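Local coordinates for lysosome-associated membrane glycoprotein 1 (PDB 5GV0), which is a heavily glycosylated lysosomal membrane protein that assembles with other copies, probably through its luminal domains, and probably helps protect the lysosomal membrane from the organelle's hydrolases, at residues V87-T92 against K131-N136; L25-L30 against P99-S104; P2-Y7 against V137-V142; A19-Q24 against L69-G74. All coordinates share one frame; numbering follows the deposited sequence.

Contact 1: V87-T92 against K131-N136. With NAG (2-acetamido-2-deoxy-beta-D-glucopyranose), chain E; SO4 (sulfate ion), chain B.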
loop_
_atom_site.group_PDB
_atom_site.type_symbol
_atom_site.label_atom_id
_atom_site.label_comp_id
_atom_site.label_asym_id
_atom_site.label_seq_id
_atom_site.Cartn_x
_atom_site.Cartn_y
_atom_site.Cartn_z
ATOM N N VAL A 87 -7.361 0.383 -0.825
ATOM C CA VAL A 87 -6.674 1.285 0.084
ATOM C C VAL A 87 -7.695 1.930 1.018
ATOM O O VAL A 87 -8.757 2.369 0.571
ATOM C CB VAL A 87 -5.907 2.386 -0.684
ATOM C CG1 VAL A 87 -5.550 3.568 0.232
ATOM C CG2 VAL A 87 -4.668 1.803 -1.342
ATOM N N ARG A 88 -7.377 1.957 2.309
ATOM C CA ARG A 88 -8.166 2.683 3.301
ATOM C C ARG A 88 -7.252 3.642 4.033
ATOM O O ARG A 88 -6.184 3.245 4.492
ATOM C CB ARG A 88 -8.819 1.741 4.321
ATOM C CG ARG A 88 -9.757 0.702 3.759
ATOM C CD ARG A 88 -10.702 0.183 4.843
ATOM N NE ARG A 88 -10.061 -0.733 5.785
ATOM C CZ ARG A 88 -10.612 -1.118 6.933
ATOM N NH1 ARG A 88 -11.800 -0.648 7.289
ATOM N NH2 ARG A 88 -9.972 -1.964 7.730
ATOM N N LEU A 89 -7.674 4.893 4.162
ATOM C CA LEU A 89 -6.899 5.876 4.900
ATOM C C LEU A 89 -7.759 6.603 5.923
ATOM O O LEU A 89 -8.793 7.170 5.579
ATOM C CB LEU A 89 -6.270 6.885 3.935
ATOM C CG LEU A 89 -5.514 8.049 4.580
ATOM C CD1 LEU A 89 -4.222 7.574 5.230
ATOM C CD2 LEU A 89 -5.236 9.133 3.554
ATOM N N ASN A 90 -7.334 6.569 7.184
ATOM C CA ASN A 90 -7.886 7.447 8.210
ATOM C C ASN A 90 -6.854 8.517 8.502
ATOM O O ASN A 90 -5.677 8.202 8.685
ATOM C CB ASN A 90 -8.205 6.694 9.504
ATOM C CG ASN A 90 -9.402 5.778 9.386
ATOM O OD1 ASN A 90 -10.160 5.825 8.416
ATOM N ND2 ASN A 90 -9.577 4.933 10.398
ATOM N N MET A 91 -7.265 9.775 8.566
ATOM C CA MET A 91 -6.280 10.808 8.828
ATOM C C MET A 91 -6.846 11.975 9.611
ATOM O O MET A 91 -8.017 12.318 9.480
ATOM C CB MET A 91 -5.695 11.297 7.506
ATOM C CG MET A 91 -4.415 12.082 7.647
ATOM S SD MET A 91 -3.589 12.227 6.055
ATOM C CE MET A 91 -1.913 12.545 6.594
ATOM N N THR A 92 -6.000 12.589 10.434
ATOM C CA THR A 92 -6.344 13.855 11.058
ATOM C C THR A 92 -5.372 14.934 10.578
ATOM O O THR A 92 -4.158 14.813 10.753
ATOM C CB THR A 92 -6.319 13.762 12.591
ATOM O OG1 THR A 92 -7.368 12.891 13.032
ATOM C CG2 THR A 92 -6.531 15.137 13.207
ATOM N N LYS A 131 -10.136 11.401 -6.293
ATOM C CA LYS A 131 -9.767 12.654 -6.952
ATOM C C LYS A 131 -8.734 13.415 -6.151
ATOM O O LYS A 131 -7.884 14.104 -6.722
ATOM C CB LYS A 131 -10.992 13.552 -7.161
ATOM C CG LYS A 131 -11.921 13.091 -8.240
ATOM C CD LYS A 131 -12.976 14.147 -8.487
ATOM C CE LYS A 131 -14.042 13.639 -9.433
ATOM N NZ LYS A 131 -15.077 14.686 -9.641
ATOM N N MET A 132 -8.814 13.281 -4.829
ATOM C CA MET A 132 -7.997 14.063 -3.917
ATOM C C MET A 132 -6.823 13.293 -3.323
ATOM O O MET A 132 -6.011 13.869 -2.618
ATOM C CB MET A 132 -8.872 14.603 -2.785
ATOM C CG MET A 132 -9.973 15.543 -3.262
ATOM S SD MET A 132 -9.295 17.053 -3.989
ATOM C CE MET A 132 -9.855 16.893 -5.679
ATOM N N LEU A 133 -6.723 11.996 -3.598
ATOM C CA LEU A 133 -5.681 11.191 -2.956
ATOM C C LEU A 133 -5.035 10.201 -3.908
ATOM O O LEU A 133 -5.726 9.401 -4.539
ATOM C CB LEU A 133 -6.257 10.420 -1.767
ATOM C CG LEU A 133 -5.319 9.409 -1.098
ATOM C CD1 LEU A 133 -4.194 10.118 -0.346
ATOM C CD2 LEU A 133 -6.103 8.510 -0.154
ATOM N N SER A 134 -3.712 10.235 -4.002
ATOM C CA SER A 134 -3.006 9.152 -4.670
ATOM C C SER A 134 -2.040 8.494 -3.695
ATOM O O SER A 134 -1.525 9.133 -2.768
ATOM C CB SER A 134 -2.264 9.642 -5.919
ATOM O OG SER A 134 -1.278 10.600 -5.595
ATOM N N LEU A 135 -1.838 7.196 -3.885
ATOM C CA LEU A 135 -0.808 6.466 -3.171
ATOM C C LEU A 135 0.377 6.330 -4.099
ATOM O O LEU A 135 0.301 5.631 -5.112
ATOM C CB LEU A 135 -1.310 5.091 -2.734
ATOM C CG LEU A 135 -0.264 4.169 -2.104
ATOM C CD1 LEU A 135 0.229 4.710 -0.765
ATOM C CD2 LEU A 135 -0.824 2.758 -1.949
ATOM N N ASN A 136 1.460 7.020 -3.768
ATOM C CA ASN A 136 2.665 6.981 -4.579
ATOM C C ASN A 136 3.566 5.856 -4.109
ATOM O O ASN A 136 4.091 5.871 -2.996
ATOM C CB ASN A 136 3.369 8.337 -4.536
ATOM C CG ASN A 136 2.503 9.438 -5.109
ATOM O OD1 ASN A 136 1.515 9.165 -5.798
ATOM N ND2 ASN A 136 2.868 10.686 -4.843
HETATM C C1 NAG E . -10.658 3.987 10.456
HETATM C C2 NAG E . -10.098 2.566 10.486
HETATM C C3 NAG E . -11.231 1.552 10.629
HETATM C C4 NAG E . -12.114 1.903 11.819
HETATM C C5 NAG E . -12.584 3.348 11.711
HETATM C C6 NAG E . -13.383 3.800 12.911
HETATM C C7 NAG E . -8.013 2.017 9.302
HETATM C C8 NAG E . -7.375 1.789 7.966
HETATM N N2 NAG E . -9.320 2.299 9.287
HETATM O O3 NAG E . -10.672 0.258 10.816
HETATM O O4 NAG E . -13.248 1.044 11.852
HETATM O O5 NAG E . -11.445 4.215 11.618
HETATM O O6 NAG E . -12.559 3.933 14.061
HETATM O O7 NAG E . -7.376 1.942 10.349
HETATM S S SO4 B . -12.622 -2.725 10.519
HETATM O O1 SO4 B . -11.457 -3.549 10.202
HETATM O O2 SO4 B . -13.835 -3.469 10.192
HETATM O O3 SO4 B . -12.622 -2.394 11.941
HETATM O O4 SO4 B . -12.581 -1.492 9.737
#
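Sulfate O4 is gripped by the Arg-88 guanidinium: NH1 gives a nearly straight bond at 2.7 Å (N-H...O angle 168°), and NH2 adds a weak, bent one. Arg-88 NH2 also donates to sulfate O1 at 3.3 Å, with an angle of 161°. The sulfur lies at the edge of the guanidinium, in its plane, as expected of a charged fork holding an oxyanion, although the ion probably comes from the crystallisation liquor. Arg-88 marks the outer surface of a two-sheet beta fold, consistent with the beta-prism described for LAMP domains, while Val-87 and Leu-89 on the same strand point inward at segment 131-136. On the outer surface the acetamide of the sugar covers one guanidinium face, its N2 4.3 Å above the plane. That sugar is joined covalently through its C1 to Asn-90 ND2. A salt bridge from NH2 to Glu-70 gives the arginine a second anionic partner and should help fix its rotation.

Inside, no hydrogen bond links the two segments, and the evidence for their packing is two methyl contacts made by obliquely crossing side chains. Leu-89 and Leu-133 both carry CG anti to the backbone N, which sends their branches into the gap between the sheets. There CD2 of Leu-89 meets CD2 of Leu-133 at 3.9 Å, and CG2 of Val-87 touches CD2 of Leu-135 at 4.0 Å.

Contact 2: L25-L30 against P99-S104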
loop_
_atom_site.group_PDB
_atom_site.type_symbol
_atom_site.label_atom_id
_atom_site.label_comp_id
_atom_site.label_asym_id
_atom_site.label_seq_id
_atom_site.Cartn_x
_atom_site.Cartn_y
_atom_site.Cartn_z
ATOM N N LEU A 25 1.820 9.275 0.616
ATOM C CA LEU A 25 0.457 9.730 0.357
ATOM C C LEU A 25 0.496 11.139 -0.209
ATOM O O LEU A 25 1.133 12.018 0.354
ATOM C CB LEU A 25 -0.381 9.695 1.631
ATOM C CG LEU A 25 -0.477 8.335 2.317
ATOM C CD1 LEU A 25 -0.960 8.521 3.737
ATOM C CD2 LEU A 25 -1.417 7.430 1.543
ATOM N N ASN A 26 -0.180 11.349 -1.328
ATOM C CA ASN A 26 -0.303 12.674 -1.915
ATOM C C ASN A 26 -1.754 13.103 -1.762
ATOM O O ASN A 26 -2.647 12.528 -2.393
ATOM C CB ASN A 26 0.138 12.653 -3.386
ATOM C CG ASN A 26 0.085 14.023 -4.051
ATOM O OD1 ASN A 26 -0.849 14.795 -3.851
ATOM N ND2 ASN A 26 1.090 14.315 -4.869
ATOM N N ILE A 27 -1.998 14.084 -0.900
ATOM C CA ILE A 27 -3.369 14.462 -0.580
ATOM C C ILE A 27 -3.639 15.940 -0.845
ATOM O O ILE A 27 -2.875 16.827 -0.439
ATOM C CB ILE A 27 -3.721 14.112 0.890
ATOM C CG1 ILE A 27 -5.187 14.441 1.166
ATOM C CG2 ILE A 27 -2.784 14.807 1.879
ATOM C CD1 ILE A 27 -5.770 13.666 2.314
ATOM N N THR A 28 -4.726 16.188 -1.567
ATOM C CA THR A 28 -5.198 17.537 -1.826
ATOM C C THR A 28 -6.423 17.781 -0.959
ATOM O O THR A 28 -7.347 16.973 -0.959
ATOM C CB THR A 28 -5.536 17.726 -3.307
ATOM O OG1 THR A 28 -4.361 17.491 -4.094
ATOM C CG2 THR A 28 -6.045 19.130 -3.571
ATOM N N TYR A 29 -6.430 18.877 -0.205
ATOM C CA TYR A 29 -7.549 19.143 0.690
ATOM C C TYR A 29 -7.777 20.628 0.942
ATOM O O TYR A 29 -6.929 21.464 0.643
ATOM C CB TYR A 29 -7.343 18.412 2.021
ATOM C CG TYR A 29 -6.197 18.910 2.878
ATOM C CD1 TYR A 29 -4.892 18.483 2.654
ATOM C CD2 TYR A 29 -6.427 19.778 3.939
ATOM C CE1 TYR A 29 -3.851 18.919 3.453
ATOM C CE2 TYR A 29 -5.392 20.220 4.742
ATOM C CZ TYR A 29 -4.107 19.787 4.494
ATOM O OH TYR A 29 -3.068 20.215 5.286
ATOM N N LEU A 30 -8.952 20.932 1.485
ATOM C CA LEU A 30 -9.337 22.293 1.838
ATOM C C LEU A 30 -8.907 22.633 3.253
ATOM O O LEU A 30 -9.265 21.932 4.198
ATOM C CB LEU A 30 -10.851 22.463 1.708
ATOM C CG LEU A 30 -11.429 22.577 0.299
ATOM C CD1 LEU A 30 -12.950 22.552 0.340
ATOM C CD2 LEU A 30 -10.933 23.849 -0.360
ATOM N N PRO A 99 -11.011 18.260 9.750
ATOM C CA PRO A 99 -9.760 17.735 10.311
ATOM C C PRO A 99 -9.636 16.216 10.231
ATOM O O PRO A 99 -8.592 15.705 9.816
ATOM C CB PRO A 99 -9.815 18.186 11.774
ATOM C CG PRO A 99 -10.754 19.346 11.782
ATOM C CD PRO A 99 -11.775 19.039 10.740
ATOM N N THR A 100 -10.688 15.513 10.632
ATOM C CA THR A 100 -10.656 14.059 10.711
ATOM C C THR A 100 -11.564 13.456 9.648
ATOM O O THR A 100 -12.758 13.765 9.578
ATOM C CB THR A 100 -11.068 13.572 12.108
ATOM O OG1 THR A 100 -10.076 14.007 13.057
ATOM C CG2 THR A 100 -11.158 12.061 12.143
ATOM N N PHE A 101 -10.983 12.606 8.809
ATOM C CA PHE A 101 -11.692 12.071 7.657
ATOM C C PHE A 101 -11.160 10.704 7.260
ATOM O O PHE A 101 -10.130 10.251 7.766
ATOM C CB PHE A 101 -11.566 13.029 6.470
ATOM C CG PHE A 101 -10.151 13.263 6.052
ATOM C CD1 PHE A 101 -9.415 14.282 6.625
ATOM C CD2 PHE A 101 -9.542 12.445 5.114
ATOM C CE1 PHE A 101 -8.106 14.499 6.261
ATOM C CE2 PHE A 101 -8.233 12.658 4.744
ATOM C CZ PHE A 101 -7.512 13.686 5.319
ATOM N N SER A 102 -11.872 10.056 6.344
ATOM C CA SER A 102 -11.429 8.801 5.747
ATOM C C SER A 102 -11.571 8.877 4.237
ATOM O O SER A 102 -12.471 9.536 3.731
ATOM C CB SER A 102 -12.230 7.615 6.290
ATOM O OG SER A 102 -11.931 7.371 7.651
ATOM N N ILE A 103 -10.663 8.211 3.531
ATOM C CA ILE A 103 -10.748 8.046 2.082
ATOM C C ILE A 103 -10.474 6.586 1.780
ATOM O O ILE A 103 -9.546 6.003 2.336
ATOM C CB ILE A 103 -9.735 8.924 1.324
ATOM C CG1 ILE A 103 -9.964 10.406 1.634
ATOM C CG2 ILE A 103 -9.846 8.657 -0.186
ATOM C CD1 ILE A 103 -8.808 11.306 1.199
ATOM N N SER A 104 -11.291 5.976 0.929
ATOM C CA SER A 104 -11.055 4.597 0.552
ATOM C C SER A 104 -11.290 4.356 -0.927
ATOM O O SER A 104 -11.912 5.167 -1.622
ATOM C CB SER A 104 -11.948 3.658 1.358
ATOM O OG SER A 104 -13.312 3.912 1.090
#
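The Phe-101 ring is met obliquely by the CD1 methyl of Ile-27. Ile-27 CD1 lies 3.5 Å from CZ and 3.6 Å from CE2 of Phe-101, so the methyl is nearest the CE2-CZ bond. The two side chains come from opposite directions, each pointing away from its own strand and into the space between them. For Ile-27 this reach follows from CG1 standing anti to the backbone N (chi1 -176°) and from an extended second torsion, which together place CD1 at the far end of the chain. The same methyl also meets CD1 of Ile-103 at 4.0 Å, and thus touches two residues that alternate along segment 99-104. With CA atoms 10.1 Å apart at Ile-27 and Ile-103 and no hydrogen bond between the segments, the backbones are spaced as strands of facing sheets. Strand 14-30 belongs to one sheet, where Ile-27 bonds through its backbone to Arg-39; strand 100-105 belongs to the other, alongside strand 81-92. Leu-93 borders the same cluster, packing against Phe-101. Aliphatic and aromatic side chains meeting across the gap in this way are characteristic of the apolar layer between two packed beta sheets, here near its outer end in the all-beta LAMP luminal fold.

Contact 3: P2-Y7 against V137-V142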
loop_
_atom_site.group_PDB
_atom_site.type_symbol
_atom_site.label_atom_id
_atom_site.label_comp_id
_atom_site.label_asym_id
_atom_site.label_seq_id
_atom_site.Cartn_x
_atom_site.Cartn_y
_atom_site.Cartn_z
ATOM N N PRO A 2 10.869 8.966 -0.255
ATOM C CA PRO A 2 10.450 8.213 0.930
ATOM C C PRO A 2 11.402 7.061 1.229
ATOM O O PRO A 2 12.095 6.544 0.350
ATOM C CB PRO A 2 9.057 7.690 0.554
ATOM C CG PRO A 2 9.045 7.688 -0.938
ATOM C CD PRO A 2 9.930 8.813 -1.381
ATOM N N THR A 3 11.421 6.664 2.490
ATOM C CA THR A 3 12.310 5.621 2.957
ATOM C C THR A 3 11.762 4.224 2.659
ATOM O O THR A 3 10.580 3.960 2.876
ATOM C CB THR A 3 12.534 5.778 4.462
ATOM O OG1 THR A 3 13.142 7.052 4.718
ATOM C CG2 THR A 3 13.420 4.663 5.004
ATOM N N VAL A 4 12.616 3.338 2.151
ATOM C CA VAL A 4 12.246 1.932 1.946
ATOM C C VAL A 4 12.119 1.229 3.289
ATOM O O VAL A 4 13.065 1.223 4.077
ATOM C CB VAL A 4 13.280 1.187 1.074
ATOM C CG1 VAL A 4 12.984 -0.308 1.036
ATOM C CG2 VAL A 4 13.307 1.769 -0.325
ATOM N N SER A 5 10.946 0.653 3.549
ATOM C CA SER A 5 10.681 -0.063 4.788
ATOM C C SER A 5 10.307 -1.495 4.479
ATOM O O SER A 5 9.737 -1.784 3.419
ATOM C CB SER A 5 9.560 0.610 5.578
ATOM O OG SER A 5 9.910 1.947 5.887
ATOM N N LYS A 6 10.616 -2.390 5.407
ATOM C CA LYS A 6 10.333 -3.802 5.230
ATOM C C LYS A 6 9.156 -4.233 6.086
ATOM O O LYS A 6 8.958 -3.759 7.211
ATOM C CB LYS A 6 11.581 -4.629 5.552
ATOM C CG LYS A 6 12.759 -4.262 4.654
ATOM C CD LYS A 6 13.927 -5.222 4.794
ATOM C CE LYS A 6 15.110 -4.748 3.959
ATOM N NZ LYS A 6 14.719 -4.486 2.546
ATOM N N TYR A 7 8.356 -5.132 5.530
ATOM C CA TYR A 7 7.153 -5.618 6.193
ATOM C C TYR A 7 7.030 -7.125 6.044
ATOM O O TYR A 7 7.310 -7.674 4.981
ATOM C CB TYR A 7 5.906 -4.944 5.610
ATOM C CG TYR A 7 5.957 -3.429 5.584
ATOM C CD1 TYR A 7 5.533 -2.686 6.675
ATOM C CD2 TYR A 7 6.412 -2.748 4.465
ATOM C CE1 TYR A 7 5.567 -1.300 6.657
ATOM C CE2 TYR A 7 6.450 -1.368 4.437
ATOM C CZ TYR A 7 6.025 -0.653 5.535
ATOM O OH TYR A 7 6.057 0.726 5.506
ATOM N N VAL A 137 3.671 4.843 -4.963
ATOM C CA VAL A 137 4.528 3.696 -4.727
ATOM C C VAL A 137 5.845 4.021 -5.392
ATOM O O VAL A 137 6.014 3.838 -6.599
ATOM C CB VAL A 137 3.925 2.403 -5.290
ATOM C CG1 VAL A 137 4.810 1.227 -4.938
ATOM C CG2 VAL A 137 2.526 2.193 -4.735
ATOM N N PHE A 138 6.762 4.544 -4.596
ATOM C CA PHE A 138 8.000 5.098 -5.116
ATOM C C PHE A 138 8.910 3.971 -5.582
ATOM O O PHE A 138 9.522 4.054 -6.651
ATOM C CB PHE A 138 8.675 5.961 -4.045
ATOM C CG PHE A 138 9.898 6.664 -4.524
ATOM C CD1 PHE A 138 9.793 7.858 -5.216
ATOM C CD2 PHE A 138 11.155 6.135 -4.286
ATOM C CE1 PHE A 138 10.927 8.509 -5.663
ATOM C CE2 PHE A 138 12.291 6.780 -4.728
ATOM C CZ PHE A 138 12.176 7.965 -5.419
ATOM N N SER A 139 8.984 2.914 -4.784
ATOM C CA SER A 139 9.614 1.671 -5.217
ATOM C C SER A 139 9.012 0.532 -4.416
ATOM O O SER A 139 8.475 0.748 -3.327
ATOM C CB SER A 139 11.131 1.711 -5.040
ATOM O OG SER A 139 11.478 1.677 -3.671
ATOM N N VAL A 140 9.086 -0.681 -4.949
ATOM C CA VAL A 140 8.404 -1.782 -4.296
ATOM C C VAL A 140 8.916 -3.137 -4.739
ATOM O O VAL A 140 9.192 -3.361 -5.916
ATOM C CB VAL A 140 6.878 -1.704 -4.555
ATOM C CG1 VAL A 140 6.585 -1.656 -6.062
ATOM C CG2 VAL A 140 6.133 -2.849 -3.890
ATOM N N GLN A 141 9.071 -4.028 -3.770
ATOM C CA GLN A 141 9.026 -5.454 -4.043
ATOM C C GLN A 141 7.980 -6.008 -3.086
ATOM O O GLN A 141 8.027 -5.720 -1.887
ATOM C CB GLN A 141 10.390 -6.122 -3.862
ATOM C CG GLN A 141 10.373 -7.596 -4.269
ATOM C CD GLN A 141 11.752 -8.187 -4.419
ATOM O OE1 GLN A 141 12.753 -7.588 -4.009
ATOM N NE2 GLN A 141 11.819 -9.378 -5.009
ATOM N N VAL A 142 7.009 -6.755 -3.607
ATOM C CA VAL A 142 5.903 -7.192 -2.766
ATOM C C VAL A 142 5.366 -8.545 -3.222
ATOM O O VAL A 142 5.370 -8.878 -4.412
ATOM C CB VAL A 142 4.769 -6.124 -2.731
ATOM C CG1 VAL A 142 4.127 -5.953 -4.102
ATOM C CG2 VAL A 142 3.721 -6.476 -1.681
#
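Segments 2-7 and 137-142 run past each other without a hydrogen bond between them, with CA atoms 7.2 Å apart at Pro-2 and Phe-138 and 7.6 Å apart at Val-4 and Ser-139. Their link is strand 14-30: Ser-5 and Tyr-7 bond to the backbone of Met-21 and Ala-19, whereas Phe-138, Ser-139 and Gln-141 bond to Ala-22 and Ser-20, the alternation expected of the two edges of one strand.

The main side-chain contact is made by the pyrrolidine ring of Pro-2, which lies against Phe-138. Pro-2 CD stands over one face of the Phe-138 ring, 4.0 Å from its centroid and only 20° off the ring normal, which meets the geometry of a CH-pi interaction. The methylene is displaced toward the rim on the CG side, and this brings the neighbouring Pro-2 CG within 3.6 Å of Phe-138 CB. Phe-138 offers that face because its CG is anti to the backbone N (chi1 -175°), swinging the ring out toward the amino-terminal segment. Beyond it, the CG2 methyl of Val-4 rests 3.8 Å from the hydroxyl oxygen of Ser-139, a van der Waals contact at the exposed margin. Pro-2 also touches Ala-22 of strand 14-30.

Phe-138 and Ser-139 both face Ala-22, the signature of a classic beta bulge, and here the bulge coincides with the corner where the chain passes from strand 133-138 to strand 140-144.

Contact 4: A19-Q24 against L69-G74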
loop_
_atom_site.group_PDB
_atom_site.type_symbol
_atom_site.label_atom_id
_atom_site.label_comp_id
_atom_site.label_asym_id
_atom_site.label_seq_id
_atom_site.Cartn_x
_atom_site.Cartn_y
_atom_site.Cartn_z
ATOM N N ALA A 19 7.068 -7.464 2.001
ATOM C CA ALA A 19 7.184 -6.236 1.232
ATOM C C ALA A 19 8.420 -5.459 1.622
ATOM O O ALA A 19 8.803 -5.395 2.796
ATOM C CB ALA A 19 5.953 -5.377 1.407
ATOM N N SER A 20 9.048 -4.882 0.609
ATOM C CA SER A 20 10.115 -3.913 0.780
ATOM C C SER A 20 9.743 -2.748 -0.107
ATOM O O SER A 20 9.790 -2.857 -1.338
ATOM C CB SER A 20 11.472 -4.500 0.400
ATOM O OG SER A 20 12.485 -3.523 0.539
ATOM N N MET A 21 9.308 -1.646 0.492
ATOM C CA MET A 21 8.742 -0.591 -0.328
ATOM C C MET A 21 8.804 0.775 0.312
ATOM O O MET A 21 8.833 0.905 1.541
ATOM C CB MET A 21 7.287 -0.920 -0.687
ATOM C CG MET A 21 6.377 -1.150 0.501
ATOM S SD MET A 21 4.804 -1.825 -0.071
ATOM C CE MET A 21 3.979 -2.086 1.492
ATOM N N ALA A 22 8.823 1.782 -0.558
ATOM C CA ALA A 22 8.790 3.180 -0.168
ATOM C C ALA A 22 7.472 3.778 -0.640
ATOM O O ALA A 22 7.163 3.735 -1.834
ATOM C CB ALA A 22 9.980 3.930 -0.770
ATOM N N LEU A 23 6.699 4.323 0.297
ATOM C CA LEU A 23 5.345 4.790 0.020
ATOM C C LEU A 23 5.128 6.223 0.466
ATOM O O LEU A 23 5.720 6.680 1.440
ATOM C CB LEU A 23 4.320 3.897 0.712
ATOM C CG LEU A 23 4.367 2.394 0.437
ATOM C CD1 LEU A 23 3.369 1.711 1.344
ATOM C CD2 LEU A 23 4.056 2.096 -1.014
ATOM N N GLN A 24 4.243 6.914 -0.243
ATOM C CA GLN A 24 3.962 8.316 0.014
ATOM C C GLN A 24 2.507 8.606 -0.299
ATOM O O GLN A 24 2.009 8.205 -1.351
ATOM C CB GLN A 24 4.884 9.180 -0.834
ATOM C CG GLN A 24 4.595 10.662 -0.836
ATOM C CD GLN A 24 5.531 11.374 -1.780
ATOM O OE1 GLN A 24 5.242 11.512 -2.968
ATOM N NE2 GLN A 24 6.682 11.790 -1.268
ATOM N N LEU A 69 -3.023 3.889 7.440
ATOM C CA LEU A 69 -3.137 3.452 6.055
ATOM C C LEU A 69 -3.232 1.945 5.993
ATOM O O LEU A 69 -2.349 1.261 6.509
ATOM C CB LEU A 69 -1.929 3.915 5.243
ATOM C CG LEU A 69 -1.833 3.334 3.824
ATOM C CD1 LEU A 69 -2.909 3.923 2.922
ATOM C CD2 LEU A 69 -0.443 3.575 3.231
ATOM N N GLU A 70 -4.273 1.422 5.349
ATOM C CA GLU A 70 -4.368 -0.026 5.166
ATOM C C GLU A 70 -4.376 -0.371 3.693
ATOM O O GLU A 70 -5.147 0.187 2.901
ATOM C CB GLU A 70 -5.606 -0.616 5.839
ATOM C CG GLU A 70 -5.649 -2.155 5.736
ATOM C CD GLU A 70 -6.804 -2.759 6.500
ATOM O OE1 GLU A 70 -7.954 -2.604 6.048
ATOM O OE2 GLU A 70 -6.560 -3.383 7.556
ATOM N N LEU A 71 -3.499 -1.293 3.333
ATOM C CA LEU A 71 -3.444 -1.846 1.991
ATOM C C LEU A 71 -4.130 -3.191 2.017
ATOM O O LEU A 71 -3.890 -4.006 2.919
ATOM C CB LEU A 71 -2.006 -2.000 1.516
ATOM C CG LEU A 71 -1.131 -0.760 1.606
ATOM C CD1 LEU A 71 0.257 -1.075 1.079
ATOM C CD2 LEU A 71 -1.767 0.386 0.838
ATOM N N GLN A 72 -4.990 -3.432 1.040
ATOM C CA GLN A 72 -5.682 -4.706 0.937
ATOM C C GLN A 72 -5.282 -5.384 -0.355
ATOM O O GLN A 72 -5.339 -4.780 -1.422
ATOM C CB GLN A 72 -7.199 -4.508 1.004
ATOM C CG GLN A 72 -7.644 -3.759 2.242
ATOM C CD GLN A 72 -9.097 -3.992 2.598
ATOM O OE1 GLN A 72 -9.890 -4.439 1.772
ATOM N NE2 GLN A 72 -9.454 -3.693 3.842
ATOM N N PHE A 73 -4.847 -6.631 -0.245
ATOM C CA PHE A 73 -4.438 -7.413 -1.400
ATOM C C PHE A 73 -5.463 -8.504 -1.654
ATOM O O PHE A 73 -6.001 -9.101 -0.719
ATOM C CB PHE A 73 -3.050 -8.024 -1.184
ATOM C CG PHE A 73 -1.957 -7.006 -1.101
ATOM C CD1 PHE A 73 -1.680 -6.362 0.096
ATOM C CD2 PHE A 73 -1.227 -6.669 -2.225
ATOM C CE1 PHE A 73 -0.677 -5.399 0.169
ATOM C CE2 PHE A 73 -0.229 -5.711 -2.160
ATOM C CZ PHE A 73 0.047 -5.078 -0.967
ATOM N N GLY A 74 -5.736 -8.750 -2.928
ATOM C CA GLY A 74 -6.652 -9.794 -3.322
ATOM C C GLY A 74 -5.992 -10.727 -4.301
ATOM O O GLY A 74 -4.894 -10.477 -4.794
#
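Between the two sheets of the domain, close to its centre, three buried aliphatic side chains join strand 14-30 to strand 67-76: Met-21 and Leu-23 from one side and Leu-71 from the other. The meeting is tip to tip. A single methyl, CD1 of Leu-71, receives both partners, lying 3.9 Å from CE of Met-21 and 4.2 Å from CD1 of Leu-23. Met-21 covers its share of the gap because its chain is extended beyond CG, which puts the terminal methyl rather than the sulfur foremost. Leu-71 holds CG anti to the carbonyl carbon (chi1 -53°), with an extended second torsion that carries CD1 outward.

No hydrogen bond crosses the contact, and the nearest CA atoms, those of Leu-23 and Leu-69, are 10.5 Å apart, a separation suited to face-to-face sheet packing rather than to neighbouring strands. The contact thus belongs to the apolar interior between the two sheets, consistent with the beta-prism of LAMP domains, and is extended on the strand 67-76 side by Leu-84 and Val-87, which also touch Leu-71.

Residues alternating with Leu-71 face the other way and are polar. Gln-72 NE2 donates to Glu-70 OE1 over 2.9 Å at an N-H...O angle of 162°. The acceptor lies within the amide plane of Gln-72, yet the nitrogen approaches from above the Glu-70 carboxylate plane, 42° out of it.

Contacts 1, 2 and 4 tie the two sheets together, whereas contact 3 lies within the sheet that contains strand 14-30. Along this strand, contact 4 uses residues 19-24 and contact 2 residues 25-30, with centres about 17 Å apart. Contact 1 lies about 6 Å from contact 2 and 12 Å from contact 4, centre to centre. Its strand 81-92 stands between strands 67-76 and 100-105 in the second sheet. In sequence, both segments of contact 4 precede those of contact 1, contact 2 interlocks with both, and contact 3 spans them all, bringing residues near the amino terminus beside 137-142. Strand 14-30 thus takes part in contacts 2 and 4 and lies between the segments of contact 3.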